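Local coordinates for protein dihydroorotase (Agrobacterium tumefaciens, PDB 2OGJ) that catalyses the deacetylation of acetyl-(R)-mandelate in vitro, as a zinc-dependent esterase of the amidohydrolase superfamily, at residues A142-P147 and H180-S185. Residues are numbered along the deposited sequence; the frame is centred on the assembly and turned at random.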
loop_
_atom_site.group_PDB
_atom_site.type_symbol
_atom_site.label_atom_id
_atom_site.label_comp_id
_atom_site.label_asym_id
_atom_site.label_seq_id
_atom_site.Cartn_x
_atom_site.Cartn_y
_atom_site.Cartn_z
ATOM N N ALA A 142 -4.660 -20.136 -2.395
ATOM C CA ALA A 142 -3.622 -19.968 -3.416
ATOM C C ALA A 142 -2.293 -19.856 -2.680
ATOM O O ALA A 142 -1.546 -18.903 -2.855
ATOM C CB ALA A 142 -3.894 -18.707 -4.221
ATOM N N CYS A 143 -2.025 -20.856 -1.844
ATOM C CA CYS A 143 -0.840 -20.919 -1.006
ATOM C C CYS A 143 0.419 -20.286 -1.587
ATOM O O CYS A 143 0.853 -20.638 -2.686
ATOM C CB CYS A 143 -0.582 -22.370 -0.627
ATOM S SG CYS A 143 0.746 -22.575 0.530
ATOM N N ASN A 144 0.990 -19.343 -0.834
ATOM C CA ASN A 144 2.197 -18.620 -1.224
ATOM C C ASN A 144 2.076 -17.739 -2.478
ATOM O O ASN A 144 2.944 -16.912 -2.738
ATOM C CB ASN A 144 3.379 -19.588 -1.390
ATOM C CG ASN A 144 3.740 -20.293 -0.099
ATOM O OD1 ASN A 144 3.549 -19.762 0.981
ATOM N ND2 ASN A 144 4.278 -21.494 -0.210
ATOM N N ARG A 145 1.018 -17.909 -3.261
ATOM C CA ARG A 145 0.838 -17.100 -4.460
ATOM C C ARG A 145 0.053 -15.832 -4.127
ATOM O O ARG A 145 0.291 -14.777 -4.699
ATOM C CB ARG A 145 0.121 -17.915 -5.532
ATOM C CG ARG A 145 0.920 -19.099 -6.004
ATOM C CD ARG A 145 0.272 -19.750 -7.197
ATOM N NE ARG A 145 -0.798 -20.656 -6.807
ATOM C CZ ARG A 145 -2.018 -20.626 -7.323
ATOM N NH1 ARG A 145 -2.333 -19.724 -8.244
ATOM N NH2 ARG A 145 -2.907 -21.527 -6.941
ATOM N N VAL A 146 -0.898 -15.960 -3.210
ATOM C CA VAL A 146 -1.697 -14.843 -2.742
ATOM C C VAL A 146 -1.688 -14.978 -1.235
ATOM O O VAL A 146 -2.606 -15.522 -0.651
ATOM C CB VAL A 146 -3.135 -14.920 -3.242
ATOM C CG1 VAL A 146 -3.912 -13.736 -2.710
ATOM C CG2 VAL A 146 -3.160 -14.967 -4.762
ATOM N N PRO A 147 -0.632 -14.489 -0.589
ATOM C CA PRO A 147 -0.439 -14.528 0.865
ATOM C C PRO A 147 -1.721 -14.286 1.679
ATOM O O PRO A 147 -2.535 -13.436 1.343
ATOM C CB PRO A 147 0.602 -13.438 1.092
ATOM C CG PRO A 147 1.412 -13.502 -0.146
ATOM C CD PRO A 147 0.360 -13.601 -1.219
ATOM N N HIS A 180 8.431 -13.630 5.424
ATOM C CA HIS A 180 8.152 -12.572 4.463
ATOM C C HIS A 180 7.443 -12.990 3.178
ATOM O O HIS A 180 6.826 -12.155 2.494
ATOM C CB HIS A 180 9.418 -11.742 4.186
ATOM C CG HIS A 180 10.426 -12.399 3.304
ATOM N ND1 HIS A 180 10.183 -12.679 1.976
ATOM C CD2 HIS A 180 11.723 -12.719 3.525
ATOM C CE1 HIS A 180 11.289 -13.139 1.418
ATOM N NE2 HIS A 180 12.239 -13.173 2.336
ATOM N N VAL A 181 7.483 -14.281 2.878
ATOM C CA VAL A 181 6.798 -14.776 1.699
ATOM C C VAL A 181 5.303 -14.625 1.934
ATOM O O VAL A 181 4.546 -14.378 0.991
ATOM C CB VAL A 181 7.146 -16.251 1.442
ATOM C CG1 VAL A 181 6.028 -16.956 0.656
ATOM C CG2 VAL A 181 8.461 -16.318 0.681
ATOM N N ILE A 182 4.887 -14.754 3.195
ATOM C CA ILE A 182 3.479 -14.632 3.549
ATOM C C ILE A 182 3.176 -13.231 4.077
ATOM O O ILE A 182 2.406 -12.478 3.474
ATOM C CB ILE A 182 3.047 -15.634 4.663
ATOM C CG1 ILE A 182 3.290 -17.087 4.234
ATOM C CG2 ILE A 182 1.577 -15.409 5.002
ATOM C CD1 ILE A 182 4.743 -17.553 4.371
ATOM N N THR A 183 3.788 -12.890 5.211
ATOM C CA THR A 183 3.553 -11.605 5.837
ATOM C C THR A 183 4.301 -10.444 5.214
ATOM O O THR A 183 4.141 -9.309 5.645
ATOM C CB THR A 183 3.836 -11.667 7.349
ATOM O OG1 THR A 183 5.094 -12.300 7.594
ATOM C CG2 THR A 183 2.749 -12.454 8.037
ATOM N N GLY A 184 5.112 -10.716 4.199
ATOM C CA GLY A 184 5.826 -9.634 3.543
ATOM C C GLY A 184 6.713 -8.735 4.397
ATOM O O GLY A 184 7.761 -9.170 4.888
ATOM N N SER A 185 6.304 -7.479 4.578
ATOM C CA SER A 185 7.114 -6.540 5.343
ATOM C C SER A 185 6.714 -6.208 6.772
ATOM O O SER A 185 7.516 -5.593 7.471
ATOM C CB SER A 185 7.270 -5.216 4.575
ATOM O OG SER A 185 8.092 -5.344 3.423
#
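Ala-142 O is the best-held polar atom here: two backbone N-H groups grip it, Arg-145 N at 2.8 Å and Val-146 N at 3.0 Å from that oxygen. The pair closes 142-147 into a tight turn, which Asn-144 passes with positive phi (64°), and presents Asn-144 and Pro-147 to the short, weakly bonded helix around 180-183. No hydrogen bond crosses the gap; the contact is van der Waals packing. Pro-147 has the largest share, and its CB and CG come up to two backbone carbonyl oxygens: CB sits 3.1 Å from Ile-182 O, and CG 3.4 Å from Val-181 O. The same CB only just reaches the branch methyl CG2 of Ile-182, at 4.5 Å. Beside this, Asn-144 and Val-181 cross obliquely. Chi1 of -63° sets the Asn-144 CG anti to its carbonyl carbon and swings the amide over, so that OD1 lies 3.8 Å from Val-181 CG1, the methyl anti to its own backbone N. That oxygen also takes a weak hydrogen bond from Arg-177. On the far side of the turn, Arg-145 lays its guanidinium over Ala-142 CB, forms a salt bridge to Asp-86 and another to Glu-111 of the second subunit. Ile-182 is buried, its side chain about 4 Å from that of the zinc ligand His-208 and about 7 Å from a bound zinc. In this TIM-barrel hydrolase, the contact thus joins the loop between strand 128-132 and helix 157-165 to the short helix between strand 177-178 and helix 189-201, beside the metal centre.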